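Local coordinates for periplasmic protein (Legionella pneumophila subsp. pneumophila, PDB 4FGQ), which is a calcium-dependent periplasmic protease of the bacterial transglutaminase-like cysteine proteinase family, and probably cleaves its protein substrates with a cysteine nucleophile, at residues R27-A30 with W31-I35; S19-G22 with D23-R27; K41-K44 with I45-E48; L34-S37 with L38-K41. All coordinates share one frame; numbering follows the deposited sequence.

Contact 1 (R27-A30 with W31-I35)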
loop_
_atom_site.group_PDB
_atom_site.type_symbol
_atom_site.label_atom_id
_atom_site.label_comp_id
_atom_site.label_asym_id
_atom_site.label_seq_id
_atom_site.Cartn_x
_atom_site.Cartn_y
_atom_site.Cartn_z
ATOM N N ARG A 27 -9.363 4.346 -14.483
ATOM C CA ARG A 27 -8.455 3.940 -13.415
ATOM C C ARG A 27 -8.903 2.630 -12.769
ATOM O O ARG A 27 -8.076 1.770 -12.464
ATOM C CB ARG A 27 -8.291 5.041 -12.353
ATOM C CG ARG A 27 -7.462 6.229 -12.831
ATOM C CD ARG A 27 -6.997 7.140 -11.681
ATOM N NE ARG A 27 -8.086 7.740 -10.900
ATOM C CZ ARG A 27 -8.758 8.837 -11.236
ATOM N NH1 ARG A 27 -8.492 9.480 -12.371
ATOM N NH2 ARG A 27 -9.716 9.290 -10.434
ATOM N N PHE A 28 -10.206 2.489 -12.544
ATOM C CA PHE A 28 -10.735 1.240 -11.995
ATOM C C PHE A 28 -10.451 0.073 -12.936
ATOM O O PHE A 28 -9.959 -0.977 -12.516
ATOM C CB PHE A 28 -12.237 1.344 -11.696
ATOM C CG PHE A 28 -12.546 1.991 -10.370
ATOM C CD1 PHE A 28 -12.288 1.320 -9.180
ATOM C CD2 PHE A 28 -13.086 3.265 -10.310
ATOM C CE1 PHE A 28 -12.571 1.910 -7.954
ATOM C CE2 PHE A 28 -13.369 3.860 -9.092
ATOM C CZ PHE A 28 -13.115 3.187 -7.913
ATOM N N THR A 29 -10.738 0.264 -14.217
ATOM C CA THR A 29 -10.504 -0.794 -15.199
ATOM C C THR A 29 -9.032 -1.180 -15.261
ATOM O O THR A 29 -8.688 -2.364 -15.356
ATOM C CB THR A 29 -10.996 -0.373 -16.591
ATOM O OG1 THR A 29 -12.419 -0.195 -16.547
ATOM C CG2 THR A 29 -10.652 -1.434 -17.630
ATOM N N ALA A 30 -8.161 -0.179 -15.179
ATOM C CA ALA A 30 -6.722 -0.416 -15.205
ATOM C C ALA A 30 -6.239 -1.193 -13.984
ATOM O O ALA A 30 -5.362 -2.052 -14.096
ATOM C CB ALA A 30 -5.980 0.909 -15.326
ATOM N N TRP A 31 -6.815 -0.883 -12.827
ATOM C CA TRP A 31 -6.505 -1.572 -11.575
ATOM C C TRP A 31 -6.921 -3.043 -11.679
ATOM O O TRP A 31 -6.160 -3.944 -11.303
ATOM C CB TRP A 31 -7.257 -0.881 -10.440
ATOM C CG TRP A 31 -6.993 -1.390 -9.067
ATOM C CD1 TRP A 31 -5.889 -2.062 -8.620
ATOM C CD2 TRP A 31 -7.864 -1.246 -7.943
ATOM N NE1 TRP A 31 -6.032 -2.355 -7.274
ATOM C CE2 TRP A 31 -7.231 -1.864 -6.844
ATOM C CE3 TRP A 31 -9.122 -0.659 -7.766
ATOM C CZ2 TRP A 31 -7.822 -1.904 -5.580
ATOM C CZ3 TRP A 31 -9.702 -0.705 -6.507
ATOM C CH2 TRP A 31 -9.053 -1.320 -5.436
ATOM N N GLY A 32 -8.128 -3.278 -12.176
ATOM C CA GLY A 32 -8.615 -4.636 -12.368
ATOM C C GLY A 32 -7.757 -5.402 -13.361
ATOM O O GLY A 32 -7.429 -6.570 -13.131
ATOM N N ASN A 33 -7.395 -4.754 -14.471
ATOM C CA ASN A 33 -6.545 -5.403 -15.466
ATOM C C ASN A 33 -5.165 -5.726 -14.884
ATOM O O ASN A 33 -4.598 -6.780 -15.183
ATOM C CB ASN A 33 -6.423 -4.560 -16.739
ATOM C CG ASN A 33 -7.725 -4.494 -17.528
ATOM O OD1 ASN A 33 -8.626 -5.311 -17.334
ATOM N ND2 ASN A 33 -7.820 -3.526 -18.436
ATOM N N LEU A 34 -4.638 -4.832 -14.043
ATOM C CA LEU A 34 -3.362 -5.067 -13.364
ATOM C C LEU A 34 -3.427 -6.338 -12.534
ATOM O O LEU A 34 -2.552 -7.217 -12.638
ATOM C CB LEU A 34 -3.010 -3.878 -12.454
ATOM C CG LEU A 34 -1.781 -4.037 -11.549
ATOM C CD1 LEU A 34 -0.513 -3.837 -12.346
ATOM C CD2 LEU A 34 -1.833 -3.060 -10.382
ATOM N N ILE A 35 -4.464 -6.447 -11.707
ATOM C CA ILE A 35 -4.610 -7.625 -10.844
ATOM C C ILE A 35 -4.714 -8.897 -11.681
ATOM O O ILE A 35 -4.015 -9.870 -11.409
ATOM C CB ILE A 35 -5.811 -7.500 -9.891
ATOM C CG1 ILE A 35 -5.532 -6.405 -8.852
ATOM C CG2 ILE A 35 -6.067 -8.819 -9.179
ATOM C CD1 ILE A 35 -6.747 -5.976 -8.063
#

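Contact 2 (S19-G22 with D23-R27)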
loop_
_atom_site.group_PDB
_atom_site.type_symbol
_atom_site.label_atom_id
_atom_site.label_comp_id
_atom_site.label_asym_id
_atom_site.label_seq_id
_atom_site.Cartn_x
_atom_site.Cartn_y
_atom_site.Cartn_z
ATOM N N SER A 19 -19.717 2.370 -12.518
ATOM C CA SER A 19 -20.460 3.365 -11.755
ATOM C C SER A 19 -19.814 4.745 -11.860
ATOM O O SER A 19 -20.414 5.749 -11.487
ATOM C CB SER A 19 -20.560 2.944 -10.289
ATOM O OG SER A 19 -21.218 1.698 -10.175
ATOM N N TYR A 20 -18.578 4.784 -12.352
ATOM C CA TYR A 20 -17.861 6.049 -12.554
ATOM C C TYR A 20 -17.703 6.358 -14.047
ATOM O O TYR A 20 -18.108 5.560 -14.893
ATOM C CB TYR A 20 -16.496 6.008 -11.849
ATOM C CG TYR A 20 -16.621 5.865 -10.348
ATOM C CD1 TYR A 20 -16.618 4.617 -9.749
ATOM C CD2 TYR A 20 -16.761 6.980 -9.534
ATOM C CE1 TYR A 20 -16.744 4.479 -8.380
ATOM C CE2 TYR A 20 -16.888 6.852 -8.160
ATOM C CZ TYR A 20 -16.879 5.601 -7.592
ATOM O OH TYR A 20 -17.002 5.471 -6.229
ATOM N N GLN A 21 -17.124 7.513 -14.373
ATOM C CA GLN A 21 -16.975 7.922 -15.769
ATOM C C GLN A 21 -15.586 8.474 -16.040
ATOM O O GLN A 21 -14.790 8.650 -15.115
ATOM C CB GLN A 21 -18.013 8.988 -16.133
ATOM C CG GLN A 21 -19.451 8.550 -15.971
ATOM C CD GLN A 21 -19.978 8.767 -14.562
ATOM O OE1 GLN A 21 -19.814 9.842 -13.983
ATOM N NE2 GLN A 21 -20.616 7.741 -14.003
ATOM N N GLY A 22 -15.311 8.754 -17.311
ATOM C CA GLY A 22 -14.081 9.414 -17.701
ATOM C C GLY A 22 -12.841 8.707 -17.197
ATOM O O GLY A 22 -12.748 7.477 -17.260
ATOM N N ASP A 23 -11.889 9.482 -16.690
ATOM C CA ASP A 23 -10.616 8.914 -16.260
ATOM C C ASP A 23 -10.755 8.056 -15.010
ATOM O O ASP A 23 -9.970 7.127 -14.806
ATOM C CB ASP A 23 -9.572 10.011 -16.050
ATOM C CG ASP A 23 -9.099 10.620 -17.360
ATOM O OD1 ASP A 23 -9.287 9.977 -18.417
ATOM O OD2 ASP A 23 -8.534 11.734 -17.331
ATOM N N THR A 24 -11.748 8.363 -14.178
ATOM C CA THR A 24 -11.950 7.580 -12.961
ATOM C C THR A 24 -12.351 6.158 -13.332
ATOM O O THR A 24 -11.815 5.200 -12.779
ATOM C CB THR A 24 -13.014 8.202 -12.048
ATOM O OG1 THR A 24 -12.633 9.547 -11.732
ATOM C CG2 THR A 24 -13.142 7.397 -10.752
ATOM N N ARG A 25 -13.279 6.029 -14.276
ATOM C CA ARG A 25 -13.670 4.714 -14.774
ATOM C C ARG A 25 -12.453 3.981 -15.319
ATOM O O ARG A 25 -12.244 2.806 -15.019
ATOM C CB ARG A 25 -14.743 4.831 -15.862
ATOM C CG ARG A 25 -15.042 3.509 -16.571
ATOM C CD ARG A 25 -16.185 3.656 -17.576
ATOM N NE ARG A 25 -17.453 3.971 -16.917
ATOM C CZ ARG A 25 -18.613 4.134 -17.550
ATOM N NH1 ARG A 25 -18.676 4.017 -18.869
ATOM N NH2 ARG A 25 -19.714 4.422 -16.862
ATOM N N LYS A 26 -11.644 4.689 -16.109
ATOM C CA LYS A 26 -10.426 4.113 -16.672
ATOM C C LYS A 26 -9.446 3.639 -15.606
ATOM O O LYS A 26 -8.752 2.651 -15.815
ATOM C CB LYS A 26 -9.721 5.102 -17.604
ATOM C CG LYS A 26 -10.440 5.340 -18.920
ATOM C CD LYS A 26 -9.601 6.207 -19.837
ATOM C CE LYS A 26 -10.157 6.209 -21.244
ATOM N NZ LYS A 26 -11.638 6.287 -21.240
ATOM N N ARG A 27 -9.363 4.346 -14.483
ATOM C CA ARG A 27 -8.455 3.940 -13.415
ATOM C C ARG A 27 -8.903 2.630 -12.769
ATOM O O ARG A 27 -8.076 1.770 -12.464
ATOM C CB ARG A 27 -8.291 5.041 -12.353
ATOM C CG ARG A 27 -7.462 6.229 -12.831
ATOM C CD ARG A 27 -6.997 7.140 -11.681
ATOM N NE ARG A 27 -8.086 7.740 -10.900
ATOM C CZ ARG A 27 -8.758 8.837 -11.236
ATOM N NH1 ARG A 27 -8.492 9.480 -12.371
ATOM N NH2 ARG A 27 -9.716 9.290 -10.434
HETATM O O HOH W 1 -13.943 6.230 -19.488
#

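Contact 3 (K41-K44 with I45-E48)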
loop_
_atom_site.group_PDB
_atom_site.type_symbol
_atom_site.label_atom_id
_atom_site.label_comp_id
_atom_site.label_asym_id
_atom_site.label_seq_id
_atom_site.Cartn_x
_atom_site.Cartn_y
_atom_site.Cartn_z
ATOM N N LYS A 41 2.274 -14.816 -11.744
ATOM C CA LYS A 41 3.525 -14.272 -12.254
ATOM C C LYS A 41 4.556 -14.348 -11.142
ATOM O O LYS A 41 4.195 -14.510 -9.978
ATOM C CB LYS A 41 3.324 -12.827 -12.718
ATOM C CG LYS A 41 2.350 -12.683 -13.878
ATOM C CD LYS A 41 2.768 -13.532 -15.085
ATOM C CE LYS A 41 1.941 -13.211 -16.322
ATOM N NZ LYS A 41 0.509 -13.581 -16.163
ATOM N N PRO A 42 5.848 -14.264 -11.489
ATOM C CA PRO A 42 6.879 -14.340 -10.448
ATOM C C PRO A 42 6.673 -13.252 -9.382
ATOM O O PRO A 42 6.245 -12.147 -9.697
ATOM C CB PRO A 42 8.176 -14.090 -11.229
ATOM C CG PRO A 42 7.852 -14.487 -12.635
ATOM C CD PRO A 42 6.423 -14.104 -12.836
ATOM N N VAL A 43 6.955 -13.583 -8.126
ATOM C CA VAL A 43 6.739 -12.649 -7.020
ATOM C C VAL A 43 7.471 -11.327 -7.243
ATOM O O VAL A 43 6.941 -10.248 -6.960
ATOM C CB VAL A 43 7.158 -13.294 -5.671
ATOM C CG1 VAL A 43 7.191 -12.254 -4.538
ATOM C CG2 VAL A 43 6.210 -14.409 -5.295
ATOM N N LYS A 44 8.690 -11.404 -7.757
ATOM C CA LYS A 44 9.464 -10.184 -7.987
ATOM C C LYS A 44 8.750 -9.258 -8.973
ATOM O O LYS A 44 8.708 -8.037 -8.777
ATOM C CB LYS A 44 10.856 -10.539 -8.498
ATOM C CG LYS A 44 11.623 -9.357 -9.011
ATOM C CD LYS A 44 12.401 -8.692 -7.913
ATOM C CE LYS A 44 13.893 -8.857 -8.164
ATOM N NZ LYS A 44 14.313 -8.256 -9.468
ATOM N N ILE A 45 8.170 -9.846 -10.014
ATOM C CA ILE A 45 7.415 -9.091 -11.019
ATOM C C ILE A 45 6.136 -8.519 -10.414
ATOM O O ILE A 45 5.750 -7.381 -10.694
ATOM C CB ILE A 45 7.067 -9.984 -12.240
ATOM C CG1 ILE A 45 8.339 -10.393 -12.987
ATOM C CG2 ILE A 45 6.089 -9.277 -13.175
ATOM C CD1 ILE A 45 9.117 -9.233 -13.602
ATOM N N GLN A 46 5.475 -9.301 -9.569
ATOM C CA GLN A 46 4.268 -8.825 -8.916
ATOM C C GLN A 46 4.587 -7.611 -8.063
ATOM O O GLN A 46 3.865 -6.610 -8.116
ATOM C CB GLN A 46 3.635 -9.931 -8.062
ATOM C CG GLN A 46 3.162 -11.137 -8.892
ATOM C CD GLN A 46 2.655 -12.253 -7.995
ATOM O OE1 GLN A 46 3.212 -12.490 -6.925
ATOM N NE2 GLN A 46 1.587 -12.928 -8.418
ATOM N N LEU A 47 5.661 -7.696 -7.276
ATOM C CA LEU A 47 6.075 -6.561 -6.438
ATOM C C LEU A 47 6.406 -5.335 -7.283
ATOM O O LEU A 47 5.943 -4.205 -7.013
ATOM C CB LEU A 47 7.289 -6.946 -5.583
ATOM C CG LEU A 47 7.065 -8.022 -4.516
ATOM C CD1 LEU A 47 8.387 -8.507 -3.923
ATOM C CD2 LEU A 47 6.185 -7.459 -3.410
ATOM N N GLU A 48 7.198 -5.546 -8.319
ATOM C CA GLU A 48 7.651 -4.439 -9.160
ATOM C C GLU A 48 6.510 -3.729 -9.877
ATOM O O GLU A 48 6.458 -2.498 -9.917
ATOM C CB GLU A 48 8.679 -4.933 -10.170
ATOM C CG GLU A 48 10.021 -5.250 -9.557
ATOM C CD GLU A 48 11.016 -5.758 -10.574
ATOM O OE1 GLU A 48 10.610 -6.031 -11.733
ATOM O OE2 GLU A 48 12.205 -5.898 -10.208
#

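Contact 4 (L34-S37 with L38-K41)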
loop_
_atom_site.group_PDB
_atom_site.type_symbol
_atom_site.label_atom_id
_atom_site.label_comp_id
_atom_site.label_asym_id
_atom_site.label_seq_id
_atom_site.Cartn_x
_atom_site.Cartn_y
_atom_site.Cartn_z
ATOM N N LEU A 34 -4.638 -4.832 -14.043
ATOM C CA LEU A 34 -3.362 -5.067 -13.364
ATOM C C LEU A 34 -3.427 -6.338 -12.534
ATOM O O LEU A 34 -2.552 -7.217 -12.638
ATOM C CB LEU A 34 -3.010 -3.878 -12.454
ATOM C CG LEU A 34 -1.781 -4.037 -11.549
ATOM C CD1 LEU A 34 -0.513 -3.837 -12.346
ATOM C CD2 LEU A 34 -1.833 -3.060 -10.382
ATOM N N ILE A 35 -4.464 -6.447 -11.707
ATOM C CA ILE A 35 -4.610 -7.625 -10.844
ATOM C C ILE A 35 -4.714 -8.897 -11.681
ATOM O O ILE A 35 -4.015 -9.870 -11.409
ATOM C CB ILE A 35 -5.811 -7.500 -9.891
ATOM C CG1 ILE A 35 -5.532 -6.405 -8.852
ATOM C CG2 ILE A 35 -6.067 -8.819 -9.179
ATOM C CD1 ILE A 35 -6.747 -5.976 -8.063
ATOM N N ASP A 36 -5.550 -8.879 -12.717
ATOM C CA ASP A 36 -5.684 -10.048 -13.584
ATOM C C ASP A 36 -4.355 -10.444 -14.224
ATOM O O ASP A 36 -4.032 -11.635 -14.324
ATOM C CB ASP A 36 -6.722 -9.791 -14.680
ATOM C CG ASP A 36 -8.112 -10.273 -14.299
ATOM O OD1 ASP A 36 -8.224 -11.095 -13.364
ATOM O OD2 ASP A 36 -9.089 -9.840 -14.948
ATOM N N SER A 37 -3.589 -9.443 -14.648
ATOM C CA SER A 37 -2.358 -9.665 -15.405
ATOM C C SER A 37 -1.231 -10.208 -14.534
ATOM O O SER A 37 -0.299 -10.829 -15.042
ATOM C CB SER A 37 -1.897 -8.376 -16.091
ATOM O OG SER A 37 -1.235 -7.504 -15.189
ATOM N N LEU A 38 -1.318 -9.975 -13.229
ATOM C CA LEU A 38 -0.228 -10.351 -12.325
ATOM C C LEU A 38 -0.438 -11.670 -11.591
ATOM O O LEU A 38 0.487 -12.183 -10.972
ATOM C CB LEU A 38 0.051 -9.241 -11.306
ATOM C CG LEU A 38 0.640 -7.959 -11.890
ATOM C CD1 LEU A 38 0.813 -6.934 -10.774
ATOM C CD2 LEU A 38 1.964 -8.255 -12.564
ATOM N N LYS A 39 -1.641 -12.227 -11.650
ATOM C CA LYS A 39 -1.860 -13.553 -11.084
ATOM C C LYS A 39 -0.934 -14.573 -11.746
ATOM O O LYS A 39 -0.776 -14.569 -12.969
ATOM C CB LYS A 39 -3.326 -13.964 -11.229
ATOM C CG LYS A 39 -4.264 -13.128 -10.358
ATOM C CD LYS A 39 -5.710 -13.574 -10.515
ATOM C CE LYS A 39 -6.630 -12.764 -9.609
ATOM N NZ LYS A 39 -8.075 -13.042 -9.863
ATOM N N LYS A 40 -0.315 -15.422 -10.931
ATOM C CA LYS A 40 0.556 -16.500 -11.414
ATOM C C LYS A 40 1.806 -15.988 -12.144
ATOM O O LYS A 40 2.335 -16.656 -13.031
ATOM C CB LYS A 40 -0.231 -17.488 -12.286
ATOM C CG LYS A 40 -1.408 -18.116 -11.555
ATOM C CD LYS A 40 -2.277 -18.946 -12.488
ATOM C CE LYS A 40 -3.445 -19.569 -11.741
ATOM N NZ LYS A 40 -2.984 -20.416 -10.610
ATOM N N LYS A 41 2.274 -14.816 -11.744
ATOM C CA LYS A 41 3.525 -14.272 -12.254
ATOM C C LYS A 41 4.556 -14.348 -11.142
ATOM O O LYS A 41 4.195 -14.510 -9.978
ATOM C CB LYS A 41 3.324 -12.827 -12.718
ATOM C CG LYS A 41 2.350 -12.683 -13.878
ATOM C CD LYS A 41 2.768 -13.532 -15.085
ATOM C CE LYS A 41 1.941 -13.211 -16.322
ATOM N NZ LYS A 41 0.509 -13.581 -16.163
#

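Contact 1 (R27-A30 with W31-I35)
Trp31 and Phe28 form an aromatic i/i+3 pair on one flank of the alpha-helix 22-38. Their side chains run alongside each other and point the same way. The indole turns the rim of its six-membered ring to the phenyl group: CE3 of Trp31 lies 4.0 Å from CD1 of Phe28, and CZ3 of Trp31 is 4.1 Å from CE1 of Phe28. Phe28 CD1 sits near the indole plane, so this is a contact at the edge of the tryptophan and not a stack. A chi1 of -176° sets CG of Trp31 opposite its backbone N and beside the carbonyl carbon, with the six-membered ring alongside Phe28.

Large aromatic residues suit this flank because other helices close over it. Phe28 packs on Ala17 of helix 10-17 and Ile79 of helix 75-81, while Trp31 touches Ile13 and meets Phe54 edge-to-face; its one polar side-chain atom, NE1, is hydrogen-bonded to Thr96 OG1.

Ala30 brings little more than a methyl group and its backbone. Its O accepts Leu34 N at 2.9 Å, in the regular i to i+4 pattern that also joins Gly32 N to Phe28 O (3.0 Å, 168° at the hydrogen). Farther round the helix Thr29 and Asn33 lie side by side, and the methyl CG2 of Thr29 rests 3.6 Å from ND2 of Asn33.

Contact 2 (S19-G22 with D23-R27)
Tyr20 and Arg25 meet where the loop after helix 10-17 enters the first turn of the alpha-helix 22-38. The side-chain polar contact is a fork: the guanidinium of Arg25 turns its edge to the carbonyl oxygen of Tyr20, with NE of Arg25 2.7 Å and NH2 of Arg25 2.8 Å from that O. Both hydrogen bonds are weak, the first bent to 127°, consistent with two N-H groups converging on one oxygen and with the single NE hydrogen being shared with Ala17 O. A bend at chi3 in an otherwise extended arginine chain brings the head round. Through these two carbonyls the long side chain ties the end of the preceding helix to the start of the next.

Backbone bonds set up the first turn. Arg25 N donates to Gln21 O over 3.1 Å, and Lys26 N to Gly22 O over 3.2 Å. Gly22 suits the junction because its phi is positive (54°), a region that glycine, having no CB, enters easily. Water extends this network at the surface: one molecule donates to Gly22 O at 2.8 Å and accepts from Lys26 NZ at 2.9 Å, joining the long lysine back to its own helix turn.

The apolar contacts centre on Tyr20. Its ring lies against Phe28, one turn beyond Thr24, with the two planes about 20° apart. Thr24, beta-branched, puts its methyl where the tyrosine leaves the backbone, CG2 of Thr24 standing 3.8 Å from both CB and CG of Tyr20.

Contact 3 (K41-K44 with I45-E48)
Ile45 and Pro42 touch at the start of the alpha-helix 43-55, where Pro42 holds the N-cap position; a proline is tolerated there, because the N-H of that position takes no part in the helix's i to i+4 bonding. CG1 of Ile45 lies alongside the pyrrolidine ring, 4.1 Å from CB of Pro42, the two side chains pointing the same way.

Gln46 follows, its N bonded to Pro42 O at 3.0 Å. Its chain is extended beyond CG and runs back past the helix start, so that CD of Gln46 comes 3.4 Å from Lys41 O. The amide NE2 is hydrogen-bonded to Leu38 O, a good use of a long polar side chain in a buried place.

Leu47 donates its N to Val43 O at 2.9 Å, and its CD1 packs 4.0 Å from CG1 of Val43. Both of these branched apolar residues rest on Phe126 of strand 119-126, and Leu47 reaches Leu97 of helix 86-100 as well.

Glu48 closes the series with an i/i+4 salt bridge. The chain of Lys44, bent at three torsions, reaches forward along the helix to the carboxylate, and NZ of Lys44 stands 3.2 Å from OE2 of Glu48, 38° above the carboxylate plane.

Contact 4 (L34-S37 with L38-K41)
Leu34 and Leu38 cross obliquely one turn apart, and their branch ends meet: CD1 of Leu34 is 3.7 Å from CD1 of Leu38. Leu38 also lies on Val50 of helix 43-55 and Val100 of helix 86-100, as befits the buried residue at an otherwise exposed helix end, while Leu34 packs on Phe53 and Thr96 of the same two helices.

On another side Lys39 stretches out fully beyond CG and reaches back along the helix. Its CE passes 4.0 Å from CG2 of Ile35, so the aliphatic stem rests on an apolar branch while the ammonium group continues to the surface. There it runs side by side with Asp36; NZ of Lys39 and OD1 of Asp36 are 4.0 Å apart, too far for a salt bridge but near enough for a probable electrostatic attraction.

Ser37 folds its hydroxyl back onto the helix. With OG between the backbone N and the carbonyl carbon (chi1 79°), it donates to Leu34 O at 2.9 Å, the same oxygen that takes a weak bond from Leu38 N. Leu38 N bonds also to Ile35 O at 3.3 Å, and Lys39 N reaches that oxygen weakly. Lys41 bends at chi2 and chi4, bringing NZ of Lys41 to 3.1 Å from Ser37 O, where it lies 36° above the carbonyl plane.

A backbone bond from Lys41 N to Leu38 O closes the turn, and Lys40 supplies its positive phi (64°). The arrangement is that of a helix running out into a type II beta turn, with a lysine from the turn gripping a late carbonyl of the helix.

In the fold
Along the chain, contact 2 comes first, turning the loop after helix 10-17 into helix 22-38. Contact 1 continues directly on that helix, sharing Arg27 with contact 2, and ring packing joins the two as well. Contact 4 overlaps contact 1 at Leu34 and Ile35 and leads out of the helix through its turn. Contact 3 takes over at Lys41 and starts helix 43-55, with a probable hydrogen bond back to contact 4. Each is local and overlaps the next at its ends, so none closes a long loop, and none nests within or crosses another. Together they tie helices 10-17, 22-38 and 43-55 into one continuous run.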